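Local atomic coordinates of biliverdin reductase (Synechocystis sp., PDB entry 5B3V), a protein that probably catalyses the NADPH-dependent reduction of biliverdin to bilirubin. Residues Ile133-Gly138 and Leu304-Glu309; His100-Tyr105 and Leu127-His132; Ala142-Leu147 and Thr193-Thr198. All coordinates share one frame; numbering follows the deposited sequence.

Interaction 1 (Ile133-Gly138 and Leu304-Glu309); sequences IELLGG and LYVDLE. With BLA (biliverdine IX alpha), chain G.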
loop_
_atom_site.group_PDB
_atom_site.type_symbol
_atom_site.label_atom_id
_atom_site.label_comp_id
_atom_site.label_asym_id
_atom_site.label_seq_id
_atom_site.Cartn_x
_atom_site.Cartn_y
_atom_site.Cartn_z
ATOM N N ILE A 133 -4.964 2.120 2.173
ATOM C CA ILE A 133 -6.376 1.759 2.243
ATOM C C ILE A 133 -6.641 0.549 3.126
ATOM O O ILE A 133 -7.798 0.309 3.489
ATOM C CB ILE A 133 -6.954 1.500 0.836
ATOM C CG1 ILE A 133 -6.160 0.413 0.107
ATOM C CG2 ILE A 133 -6.987 2.787 0.026
ATOM C CD1 ILE A 133 -6.704 0.082 -1.272
ATOM N N GLU A 134 -5.611 -0.225 3.478
ATOM C CA GLU A 134 -5.809 -1.303 4.441
ATOM C C GLU A 134 -6.166 -0.772 5.820
ATOM O O GLU A 134 -6.754 -1.506 6.621
ATOM C CB GLU A 134 -4.564 -2.188 4.541
ATOM C CG GLU A 134 -3.417 -1.614 5.363
ATOM C CD GLU A 134 -2.580 -0.610 4.594
ATOM O OE1 GLU A 134 -3.016 -0.169 3.510
ATOM O OE2 GLU A 134 -1.476 -0.275 5.067
ATOM N N LEU A 135 -5.820 0.482 6.116
ATOM C CA LEU A 135 -6.164 1.083 7.396
ATOM C C LEU A 135 -7.560 1.689 7.408
ATOM O O LEU A 135 -8.016 2.119 8.471
ATOM C CB LEU A 135 -5.145 2.161 7.776
ATOM C CG LEU A 135 -3.709 1.712 8.041
ATOM C CD1 LEU A 135 -2.896 2.872 8.588
ATOM C CD2 LEU A 135 -3.675 0.530 8.999
ATOM N N LEU A 136 -8.238 1.739 6.264
ATOM C CA LEU A 136 -9.608 2.223 6.187
ATOM C C LEU A 136 -10.621 1.099 6.033
ATOM O O LEU A 136 -11.829 1.359 6.075
ATOM C CB LEU A 136 -9.759 3.210 5.022
ATOM C CG LEU A 136 -8.769 4.370 4.896
ATOM C CD1 LEU A 136 -8.875 5.004 3.515
ATOM C CD2 LEU A 136 -9.036 5.401 5.978
ATOM N N GLY A 137 -10.157 -0.138 5.865
ATOM C CA GLY A 137 -11.038 -1.236 5.542
ATOM C C GLY A 137 -11.790 -1.768 6.739
ATOM O O GLY A 137 -11.530 -1.413 7.888
ATOM N N GLY A 138 -12.746 -2.648 6.444
ATOM C CA GLY A 138 -13.580 -3.194 7.498
ATOM C C GLY A 138 -12.796 -4.029 8.491
ATOM O O GLY A 138 -12.971 -3.896 9.705
ATOM N N LEU A 304 -4.517 13.815 8.053
ATOM C CA LEU A 304 -4.736 12.599 7.289
ATOM C C LEU A 304 -4.825 11.385 8.207
ATOM O O LEU A 304 -4.245 11.353 9.297
ATOM C CB LEU A 304 -3.623 12.410 6.260
ATOM C CG LEU A 304 -3.735 13.371 5.073
ATOM C CD1 LEU A 304 -2.384 13.595 4.418
ATOM C CD2 LEU A 304 -4.745 12.847 4.059
ATOM N N TYR A 305 -5.569 10.375 7.749
ATOM C CA TYR A 305 -5.830 9.193 8.566
ATOM C C TYR A 305 -4.568 8.396 8.855
ATOM O O TYR A 305 -4.530 7.655 9.842
ATOM C CB TYR A 305 -6.859 8.299 7.877
ATOM C CG TYR A 305 -6.356 7.692 6.590
ATOM C CD1 TYR A 305 -6.451 8.385 5.393
ATOM C CD2 TYR A 305 -5.783 6.426 6.571
ATOM C CE1 TYR A 305 -5.992 7.841 4.215
ATOM C CE2 TYR A 305 -5.322 5.871 5.396
ATOM C CZ TYR A 305 -5.429 6.583 4.219
ATOM O OH TYR A 305 -4.973 6.042 3.038
ATOM N N VAL A 306 -3.550 8.517 8.008
ATOM C CA VAL A 306 -2.260 7.876 8.214
ATOM C C VAL A 306 -1.186 8.948 8.126
ATOM O O VAL A 306 -1.305 9.912 7.364
ATOM C CB VAL A 306 -2.006 6.743 7.188
ATOM C CG1 VAL A 306 -1.907 7.306 5.770
ATOM C CG2 VAL A 306 -0.761 5.944 7.551
ATOM N N ASP A 307 -0.150 8.796 8.940
ATOM C CA ASP A 307 0.994 9.688 8.878
ATOM C C ASP A 307 2.018 9.152 7.892
ATOM O O ASP A 307 2.144 7.941 7.694
ATOM C CB ASP A 307 1.637 9.853 10.257
ATOM C CG ASP A 307 0.749 10.595 11.230
ATOM O OD1 ASP A 307 -0.155 11.323 10.767
ATOM O OD2 ASP A 307 0.962 10.466 12.453
ATOM N N LEU A 308 2.741 10.075 7.254
ATOM C CA LEU A 308 3.874 9.675 6.427
ATOM C C LEU A 308 4.920 8.949 7.262
ATOM O O LEU A 308 5.577 8.018 6.781
ATOM C CB LEU A 308 4.481 10.899 5.745
ATOM C CG LEU A 308 5.705 10.625 4.871
ATOM C CD1 LEU A 308 5.356 9.660 3.747
ATOM C CD2 LEU A 308 6.274 11.922 4.327
ATOM N N GLU A 309 5.074 9.357 8.525
ATOM C CA GLU A 309 6.007 8.695 9.430
ATOM C C GLU A 309 5.672 7.215 9.584
ATOM O O GLU A 309 6.568 6.363 9.586
ATOM C CB GLU A 309 5.986 9.397 10.788
ATOM C CG GLU A 309 7.208 9.150 11.653
ATOM C CD GLU A 309 8.446 9.840 11.120
ATOM O OE1 GLU A 309 9.326 9.152 10.563
ATOM O OE2 GLU A 309 8.532 11.077 11.259
HETATM C CHA BLA G . -4.009 -4.203 -2.543
HETATM N NA BLA G . -4.182 -4.871 -5.027
HETATM C C1A BLA G . -3.472 -4.418 -3.982
HETATM C C2A BLA G . -2.210 -4.215 -4.380
HETATM C C3A BLA G . -2.152 -4.499 -5.676
HETATM C C4A BLA G . -3.351 -4.914 -6.071
HETATM C CMA BLA G . -0.906 -4.398 -6.566
HETATM C CAA BLA G . -1.025 -3.675 -3.555
HETATM C CBA BLA G . 0.052 -4.717 -3.173
HETATM C CGA BLA G . -0.474 -5.844 -2.277
HETATM O O1A BLA G . -0.868 -5.516 -1.136
HETATM O O2A BLA G . -0.420 -7.009 -2.727
HETATM C CHB BLA G . -3.660 -5.353 -7.518
HETATM N NB BLA G . -5.883 -6.465 -6.814
HETATM C C1B BLA G . -4.934 -6.195 -7.711
HETATM C C2B BLA G . -5.265 -6.771 -8.860
HETATM C C3B BLA G . -6.416 -7.404 -8.697
HETATM C C4B BLA G . -6.801 -7.224 -7.429
HETATM C CMB BLA G . -4.457 -6.711 -10.158
HETATM O OB BLA G . -7.904 -7.662 -6.763
HETATM C CAB BLA G . -7.020 -8.090 -9.674
HETATM C CBB BLA G . -8.356 -8.773 -9.363
HETATM N NC BLA G . -7.798 -4.191 -6.023
HETATM C C1C BLA G . -8.172 -4.423 -7.282
HETATM C C2C BLA G . -9.472 -4.703 -7.314
HETATM C C3C BLA G . -9.931 -4.639 -6.051
HETATM C C4C BLA G . -8.889 -4.332 -5.279
HETATM C CMC BLA G . -10.196 -5.024 -8.637
HETATM O OC BLA G . -7.291 -4.370 -8.317
HETATM C CAC BLA G . -11.149 -4.827 -5.512
HETATM C CBC BLA G . -12.364 -5.158 -6.386
HETATM C CHD BLA G . -8.989 -4.162 -3.755
HETATM N ND BLA G . -6.406 -4.263 -3.485
HETATM C C1D BLA G . -7.642 -4.089 -3.009
HETATM C C2D BLA G . -7.556 -3.833 -1.715
HETATM C C3D BLA G . -6.279 -3.827 -1.367
HETATM C C4D BLA G . -5.555 -4.094 -2.462
HETATM C CMD BLA G . -8.736 -3.576 -0.776
HETATM C CAD BLA G . -5.832 -3.564 0.077
HETATM C CBD BLA G . -5.417 -4.897 0.682
HETATM C CGD BLA G . -5.037 -4.806 2.155
HETATM O O1D BLA G . -5.923 -4.366 2.916
HETATM O O2D BLA G . -3.925 -5.264 2.499
#

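Interaction 2 (His100-Tyr105 and Leu127-His132); sequences HVVLEY and LLHVEH. With NAP (NADP nicotinamide-adenine-dinucleotide phosphate), chain E.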
loop_
_atom_site.group_PDB
_atom_site.type_symbol
_atom_site.label_atom_id
_atom_site.label_comp_id
_atom_site.label_asym_id
_atom_site.label_seq_id
_atom_site.Cartn_x
_atom_site.Cartn_y
_atom_site.Cartn_z
ATOM N N HIS A 100 2.843 18.816 -5.036
ATOM C CA HIS A 100 2.375 17.888 -4.017
ATOM C C HIS A 100 2.379 16.476 -4.594
ATOM O O HIS A 100 2.050 16.265 -5.764
ATOM C CB HIS A 100 0.970 18.261 -3.546
ATOM C CG HIS A 100 0.841 19.671 -3.057
ATOM N ND1 HIS A 100 1.285 20.077 -1.816
ATOM C CD2 HIS A 100 0.304 20.769 -3.640
ATOM C CE1 HIS A 100 1.031 21.365 -1.658
ATOM N NE2 HIS A 100 0.436 21.808 -2.751
ATOM N N VAL A 101 2.766 15.501 -3.778
ATOM C CA VAL A 101 2.923 14.130 -4.249
ATOM C C VAL A 101 2.067 13.210 -3.392
ATOM O O VAL A 101 2.298 13.088 -2.183
ATOM C CB VAL A 101 4.393 13.674 -4.232
ATOM C CG1 VAL A 101 4.493 12.211 -4.631
ATOM C CG2 VAL A 101 5.228 14.533 -5.169
ATOM N N VAL A 102 1.085 12.565 -4.018
ATOM C CA VAL A 102 0.336 11.467 -3.422
ATOM C C VAL A 102 0.799 10.173 -4.075
ATOM O O VAL A 102 0.851 10.076 -5.307
ATOM C CB VAL A 102 -1.181 11.655 -3.597
ATOM C CG1 VAL A 102 -1.919 10.343 -3.351
ATOM C CG2 VAL A 102 -1.695 12.737 -2.665
ATOM N N LEU A 103 1.133 9.179 -3.257
ATOM C CA LEU A 103 1.603 7.893 -3.748
ATOM C C LEU A 103 0.709 6.773 -3.241
ATOM O O LEU A 103 0.224 6.812 -2.106
ATOM C CB LEU A 103 3.048 7.607 -3.318
ATOM C CG LEU A 103 4.207 8.371 -3.955
ATOM C CD1 LEU A 103 5.030 9.062 -2.886
ATOM C CD2 LEU A 103 5.074 7.423 -4.767
ATOM N N GLU A 104 0.486 5.791 -4.104
ATOM C CA GLU A 104 0.039 4.482 -3.666
ATOM C C GLU A 104 1.243 3.734 -3.110
ATOM O O GLU A 104 2.344 3.828 -3.658
ATOM C CB GLU A 104 -0.573 3.718 -4.837
ATOM C CG GLU A 104 -2.091 3.758 -4.923
ATOM C CD GLU A 104 -2.642 5.163 -5.079
ATOM O OE1 GLU A 104 -2.533 5.729 -6.185
ATOM O OE2 GLU A 104 -3.188 5.701 -4.094
ATOM N N TYR A 105 1.047 3.011 -2.013
ATOM C CA TYR A 105 2.178 2.345 -1.365
ATOM C C TYR A 105 2.796 1.301 -2.300
ATOM O O TYR A 105 2.101 0.738 -3.143
ATOM C CB TYR A 105 1.757 1.714 -0.027
ATOM C CG TYR A 105 0.812 0.525 -0.094
ATOM C CD1 TYR A 105 1.256 -0.727 -0.507
ATOM C CD2 TYR A 105 -0.511 0.648 0.312
ATOM C CE1 TYR A 105 0.403 -1.810 -0.552
ATOM C CE2 TYR A 105 -1.369 -0.433 0.277
ATOM C CZ TYR A 105 -0.909 -1.657 -0.158
ATOM O OH TYR A 105 -1.763 -2.732 -0.196
ATOM N N LEU A 127 3.178 18.554 0.119
ATOM C CA LEU A 127 2.532 17.372 0.672
ATOM C C LEU A 127 3.163 16.104 0.114
ATOM O O LEU A 127 3.281 15.939 -1.105
ATOM C CB LEU A 127 1.038 17.382 0.356
ATOM C CG LEU A 127 0.337 16.065 0.705
ATOM C CD1 LEU A 127 0.330 15.836 2.212
ATOM C CD2 LEU A 127 -1.073 16.013 0.138
ATOM N N LEU A 128 3.558 15.204 1.009
ATOM C CA LEU A 128 4.019 13.869 0.639
ATOM C C LEU A 128 3.175 12.873 1.425
ATOM O O LEU A 128 3.429 12.632 2.609
ATOM C CB LEU A 128 5.503 13.686 0.927
ATOM C CG LEU A 128 6.056 12.289 0.642
ATOM C CD1 LEU A 128 5.791 11.898 -0.801
ATOM C CD2 LEU A 128 7.540 12.227 0.951
ATOM N N HIS A 129 2.167 12.306 0.768
ATOM C CA HIS A 129 1.240 11.377 1.396
ATOM C C HIS A 129 1.307 10.031 0.690
ATOM O O HIS A 129 1.283 9.970 -0.544
ATOM C CB HIS A 129 -0.190 11.919 1.355
ATOM C CG HIS A 129 -1.232 10.893 1.673
ATOM N ND1 HIS A 129 -1.429 10.397 2.944
ATOM C CD2 HIS A 129 -2.128 10.259 0.879
ATOM C CE1 HIS A 129 -2.406 9.509 2.921
ATOM N NE2 HIS A 129 -2.847 9.406 1.680
ATOM N N VAL A 130 1.398 8.962 1.474
ATOM C CA VAL A 130 1.296 7.598 0.968
ATOM C C VAL A 130 -0.074 7.055 1.342
ATOM O O VAL A 130 -0.473 7.097 2.513
ATOM C CB VAL A 130 2.416 6.699 1.520
ATOM C CG1 VAL A 130 2.249 5.274 1.002
ATOM C CG2 VAL A 130 3.775 7.253 1.132
ATOM N N GLU A 131 -0.798 6.560 0.345
ATOM C CA GLU A 131 -2.103 5.967 0.587
ATOM C C GLU A 131 -1.948 4.622 1.287
ATOM O O GLU A 131 -1.049 3.838 0.973
ATOM C CB GLU A 131 -2.855 5.813 -0.737
ATOM C CG GLU A 131 -3.929 4.730 -0.774
ATOM C CD GLU A 131 -3.361 3.347 -1.037
ATOM O OE1 GLU A 131 -2.515 3.214 -1.942
ATOM O OE2 GLU A 131 -3.749 2.401 -0.324
ATOM N N HIS A 132 -2.846 4.353 2.247
ATOM C CA HIS A 132 -2.876 3.076 2.968
ATOM C C HIS A 132 -4.341 2.702 3.202
ATOM O O HIS A 132 -4.894 2.917 4.283
ATOM C CB HIS A 132 -2.098 3.152 4.278
ATOM C CG HIS A 132 -0.613 3.118 4.098
ATOM N ND1 HIS A 132 0.106 1.940 4.091
ATOM C CD2 HIS A 132 0.287 4.112 3.917
ATOM C CE1 HIS A 132 1.386 2.213 3.913
ATOM N NE2 HIS A 132 1.522 3.522 3.804
HETATM P PA NAP E . -2.081 -1.945 -12.429
HETATM O O1A NAP E . -3.555 -1.960 -12.521
HETATM O O2A NAP E . -1.306 -3.021 -13.077
HETATM O O5B NAP E . -1.585 -0.538 -13.048
HETATM C C5B NAP E . -0.239 -0.178 -13.372
HETATM C C4B NAP E . -0.163 0.940 -14.448
HETATM O O4B NAP E . 1.041 0.135 -14.725
HETATM C C3B NAP E . -0.514 1.013 -15.966
HETATM O O3B NAP E . -0.190 2.308 -16.483
HETATM C C2B NAP E . 0.451 -0.042 -16.398
HETATM O O2B NAP E . 0.668 -0.218 -17.831
HETATM C C1B NAP E . 1.655 0.722 -15.840
HETATM N N9A NAP E . 2.856 -0.074 -16.105
HETATM C C8A NAP E . 2.886 -1.400 -16.186
HETATM N N7A NAP E . 4.132 -1.757 -16.485
HETATM C C5A NAP E . 4.864 -0.651 -16.617
HETATM C C6A NAP E . 6.155 -0.487 -16.907
HETATM N N6A NAP E . 6.855 -1.601 -17.104
HETATM N N1A NAP E . 6.718 0.727 -16.995
HETATM C C2A NAP E . 5.914 1.849 -16.772
HETATM N N3A NAP E . 4.558 1.649 -16.468
HETATM C C4A NAP E . 4.063 0.398 -16.420
HETATM O O3 NAP E . -1.672 -1.969 -10.861
HETATM P PN NAP E . -2.317 -1.208 -9.588
HETATM O O1N NAP E . -2.783 -2.230 -8.629
HETATM O O2N NAP E . -3.251 -0.176 -10.085
HETATM O O5D NAP E . -1.049 -0.459 -8.932
HETATM C C5D NAP E . -0.600 0.891 -8.987
HETATM C C4D NAP E . 0.455 1.072 -7.854
HETATM O O4D NAP E . -0.735 0.608 -7.077
HETATM C C3D NAP E . 1.354 0.116 -7.021
HETATM O O3D NAP E . 2.082 0.871 -6.052
HETATM C C2D NAP E . 0.300 -0.693 -6.363
HETATM O O2D NAP E . 0.871 -1.531 -5.354
HETATM C C1D NAP E . -0.335 0.492 -5.718
HETATM N N1N NAP E . -1.501 0.041 -4.934
HETATM C C2N NAP E . -2.560 -0.574 -5.599
HETATM C C3N NAP E . -3.668 -1.007 -4.884
HETATM C C7N NAP E . -4.726 -1.602 -5.551
HETATM O O7N NAP E . -4.667 -1.858 -6.751
HETATM N N7N NAP E . -5.765 -1.897 -4.789
HETATM C C4N NAP E . -3.747 -0.807 -3.510
HETATM C C5N NAP E . -2.693 -0.198 -2.842
HETATM C C6N NAP E . -1.574 0.230 -3.548
HETATM P P2B NAP E . -0.348 -0.753 -18.936
HETATM O O1X NAP E . 0.534 -1.599 -19.750
HETATM O O2X NAP E . -1.391 -1.454 -18.175
HETATM O O3X NAP E . -0.805 0.490 -19.600
#

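Interaction 3 (Ala142-Leu147 and Thr193-Thr198); sequences AIRQNL and TDLFGT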
loop_
_atom_site.group_PDB
_atom_site.type_symbol
_atom_site.label_atom_id
_atom_site.label_comp_id
_atom_site.label_asym_id
_atom_site.label_seq_id
_atom_site.Cartn_x
_atom_site.Cartn_y
_atom_site.Cartn_z
ATOM N N ALA A 142 -12.564 -3.080 12.434
ATOM C CA ALA A 142 -13.176 -4.020 13.367
ATOM C C ALA A 142 -12.154 -4.553 14.366
ATOM O O ALA A 142 -12.477 -4.764 15.541
ATOM C CB ALA A 142 -13.826 -5.171 12.600
ATOM N N ILE A 143 -10.916 -4.776 13.916
ATOM C CA ILE A 143 -9.867 -5.263 14.810
ATOM C C ILE A 143 -9.630 -4.285 15.945
ATOM O O ILE A 143 -9.325 -4.686 17.076
ATOM C CB ILE A 143 -8.576 -5.530 14.010
ATOM C CG1 ILE A 143 -8.703 -6.843 13.241
ATOM C CG2 ILE A 143 -7.358 -5.558 14.915
ATOM C CD1 ILE A 143 -7.586 -7.101 12.261
ATOM N N ARG A 144 -9.792 -2.995 15.679
ATOM C CA ARG A 144 -9.476 -1.988 16.678
ATOM C C ARG A 144 -10.697 -1.580 17.484
ATOM O O ARG A 144 -10.563 -1.197 18.651
ATOM C CB ARG A 144 -8.839 -0.777 15.993
ATOM C CG ARG A 144 -7.711 -1.189 15.060
ATOM C CD ARG A 144 -7.199 -0.070 14.227
ATOM N NE ARG A 144 -7.375 1.213 14.893
ATOM C CZ ARG A 144 -7.458 2.376 14.264
ATOM N NH1 ARG A 144 -7.628 3.476 14.964
ATOM N NH2 ARG A 144 -7.376 2.415 12.934
ATOM N N GLN A 145 -11.882 -1.571 16.821
ATOM C CA GLN A 145 -13.098 -1.582 17.628
ATOM C C GLN A 145 -13.030 -2.634 18.738
ATOM O O GLN A 145 -13.558 -2.410 19.824
ATOM C CB GLN A 145 -14.331 -1.830 16.742
ATOM C CG GLN A 145 -14.953 -0.589 16.101
ATOM C CD GLN A 145 -15.245 0.519 17.112
ATOM O OE1 GLN A 145 -14.455 1.458 17.261
ATOM N NE2 GLN A 145 -16.385 0.417 17.807
ATOM N N ASN A 146 -12.417 -3.771 18.562
ATOM C CA ASN A 146 -12.472 -4.909 19.464
ATOM C C ASN A 146 -11.151 -5.267 20.130
ATOM O O ASN A 146 -11.140 -6.177 20.966
ATOM C CB ASN A 146 -12.986 -6.151 18.718
ATOM C CG ASN A 146 -14.457 -6.067 18.394
ATOM O OD1 ASN A 146 -15.306 -6.307 19.253
ATOM N ND2 ASN A 146 -14.772 -5.727 17.151
ATOM N N LEU A 147 -10.046 -4.593 19.794
ATOM C CA LEU A 147 -8.751 -4.949 20.375
ATOM C C LEU A 147 -8.789 -4.926 21.899
ATOM O O LEU A 147 -8.156 -5.763 22.555
ATOM C CB LEU A 147 -7.662 -4.001 19.861
ATOM C CG LEU A 147 -6.202 -4.459 19.954
ATOM C CD1 LEU A 147 -6.009 -5.806 19.275
ATOM C CD2 LEU A 147 -5.262 -3.414 19.362
ATOM N N THR A 193 2.204 -2.591 12.617
ATOM C CA THR A 193 2.819 -1.401 13.194
ATOM C C THR A 193 1.775 -0.364 13.590
ATOM O O THR A 193 1.994 0.404 14.535
ATOM C CB THR A 193 3.824 -0.796 12.215
ATOM O OG1 THR A 193 3.209 -0.644 10.930
ATOM C CG2 THR A 193 5.046 -1.694 12.084
ATOM N N ASP A 194 0.641 -0.320 12.886
ATOM C CA ASP A 194 -0.431 0.590 13.279
ATOM C C ASP A 194 -1.063 0.165 14.596
ATOM O O ASP A 194 -1.570 1.011 15.341
ATOM C CB ASP A 194 -1.492 0.661 12.179
ATOM C CG ASP A 194 -2.603 1.654 12.491
ATOM O OD1 ASP A 194 -2.392 2.867 12.280
ATOM O OD2 ASP A 194 -3.689 1.219 12.935
ATOM N N LEU A 195 -1.032 -1.131 14.903
ATOM C CA LEU A 195 -1.715 -1.667 16.071
ATOM C C LEU A 195 -0.814 -1.806 17.286
ATOM O O LEU A 195 -1.292 -1.675 18.418
ATOM C CB LEU A 195 -2.317 -3.035 15.743
ATOM C CG LEU A 195 -3.432 -2.976 14.712
ATOM C CD1 LEU A 195 -3.969 -4.358 14.404
ATOM C CD2 LEU A 195 -4.493 -2.105 15.295
ATOM N N PHE A 196 0.476 -2.070 17.079
ATOM C CA PHE A 196 1.361 -2.430 18.174
ATOM C C PHE A 196 2.669 -1.649 18.201
ATOM O O PHE A 196 3.452 -1.826 19.139
ATOM C CB PHE A 196 1.660 -3.936 18.126
ATOM C CG PHE A 196 0.425 -4.795 18.060
ATOM C CD1 PHE A 196 -0.375 -4.965 19.179
ATOM C CD2 PHE A 196 0.059 -5.421 16.876
ATOM C CE1 PHE A 196 -1.512 -5.750 19.125
ATOM C CE2 PHE A 196 -1.077 -6.214 16.815
ATOM C CZ PHE A 196 -1.864 -6.376 17.942
ATOM N N GLY A 197 2.933 -0.803 17.210
ATOM C CA GLY A 197 4.066 0.100 17.286
ATOM C C GLY A 197 5.403 -0.460 16.844
ATOM O O GLY A 197 5.495 -1.147 15.821
ATOM N N THR A 198 6.446 -0.174 17.620
ATOM C CA THR A 198 7.814 -0.422 17.183
ATOM C C THR A 198 8.151 -1.909 17.226
ATOM O O THR A 198 7.752 -2.631 18.144
ATOM C CB THR A 198 8.792 0.365 18.058
ATOM O OG1 THR A 198 8.490 1.763 17.967
ATOM C CG2 THR A 198 10.235 0.141 17.615
#

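Interaction 1 (Ile133-Gly138 and Leu304-Glu309)
The Tyr-305 ring lies between two methyls: Leu-136 CD2 over one face, in a CH-pi contact, and Val-306 CG1, from the tyrosine's own segment, over the other. Leu-136 CD2 is 3.6 Å from the centroid of the Tyr-305 ring, 19° off its normal. Leu-135 comes in differently: its CB approaches the ring edge, 4.4 Å from Tyr-305 CE2. Its branch then runs on to Val-306, where Leu-135 CD1 meets Val-306 CG2 at 3.9 Å, the two side chains crossing nearly at right angles. Tyr-305 CG stands between its backbone N and carbonyl carbon (chi1 66°). This carries the phenol along the 3-10 turn 133-135 toward Ile-133. The hydroxyl is bonded to Asp-290 and to the backbone N of His-132, so the polar end of the ring is held as well as its faces. Ile-133 and Glu-134 of the same turn meet the ligand. Ile-133 CD1 lies 3.9 Å from biliverdin C3D and also touches the cofactor, while Glu-134 CB approaches a propionate of biliverdin. The turn thus lies between the pigment and the chain leading into helix 308-324. Helix 186-196 packs on Glu-134 and Leu-135, helix 286-300 on Ile-133 and Leu-136, and strand 128-131 on Val-306.

Interaction 2 (His100-Tyr105 and Leu127-His132)
Val-101 and Leu-127 begin a run of parallel backbone hydrogen bonds between strands 100-104 and 128-131. Val-101 N gives to Leu-127 O at 2.8 Å, His-129 N to Val-101 O, Leu-103 N to His-129 O, and Glu-131 N to Leu-103 O at 2.7 Å. The His-100 ring adds a side-chain bond: Leu-127 N points at His-100 ND1 in the ring plane (3.1 Å, 167°). ND1 is therefore an acceptor. Apolar contacts lie on the face of Val-101, Leu-103, Leu-128 and Val-130, where Leu-103 CD1 meets Leu-128 CD1 at 3.6 Å. Tyr-105 CB packs on Val-130 CG1. Tyr-105 also lies against the cofactor: C6N of the NADP nicotinamide stands 3.8 Å above the centre of the Tyr-105 ring, whose edge faces Glu-131 O. The carboxylates of Glu-104 and Glu-131 converge, OE2 of the first 3.4 Å from OE1 of the second. Glu-104 is paired with Arg-28, and Glu-131 OE2 accepts from Ile-133 N. This is the last beta-alpha-beta unit of the Rossmann sheet. Backbone bonds and hydrocarbon hold its strands, while the two acids and Tyr-105, an NADP-binding residue, probably form one wall of the nicotinamide site.

Interaction 3 (Ala142-Leu147 and Thr193-Thr198)
Leu-195 reaches between the side chains of Ile-143, Arg-144 and Leu-147 and is the main link between the two helix ends. Its two methyls part the work. Leu-195 CD1 meets Ile-143 CG2 at 3.6 Å, with the side chains at about a right angle. Leu-195 CD2 lies against the aliphatic part of Arg-144, 3.4 Å from its CG. Leu-147 closes the patch more loosely: Leu-147 CD2 is 4.3 Å from Leu-195 CD2, and Leu-147 CD1 is 4.4 Å from Phe-196 CZ. Arg-144 supplies the polar part. Its chain bends at chi3 (28°), which turns a face of the guanidinium to Asp-194 OD2. The charge pair is long, with Arg-144 NH2 3.9 Å from Asp-194 OD2. The guanidinium and carboxylate planes are 65° apart, and charge attraction acts without a directed N-H bond. Asp-194 OD2 has a firmer partner in His-140, one turn earlier in the arginine's helix. The contact joins helix 138-146 to the end of helix 186-196, at the surface of the C-terminal alpha/beta domain. Strand 248-255 meets both Ile-143 and Phe-196, and strand 259-263 packs on Ala-142 and Ile-143.

Interactions 1 and 2 are buried, and interaction 3 lies at the surface. Interaction 2 belongs to the Rossmann sheet and relies on regular backbone bonding. The other two are held by side chains alone: interaction 1 by ring and methyl packing, interaction 3 by aliphatic packing with a long charge pair. Interactions 1 and 2 adjoin, as segment 133-138 follows segment 127-132, and Val-306 and Leu-308 pack on strand 128-131; Val-306 CG1 is 3.6 Å from His-129 CE1. Interaction 3 is nested inside the loop closed by interaction 1, and Leu-135 touches Asp-194 between them. Interactions 2 and 3 do not touch, while interaction 1 touches both of the others.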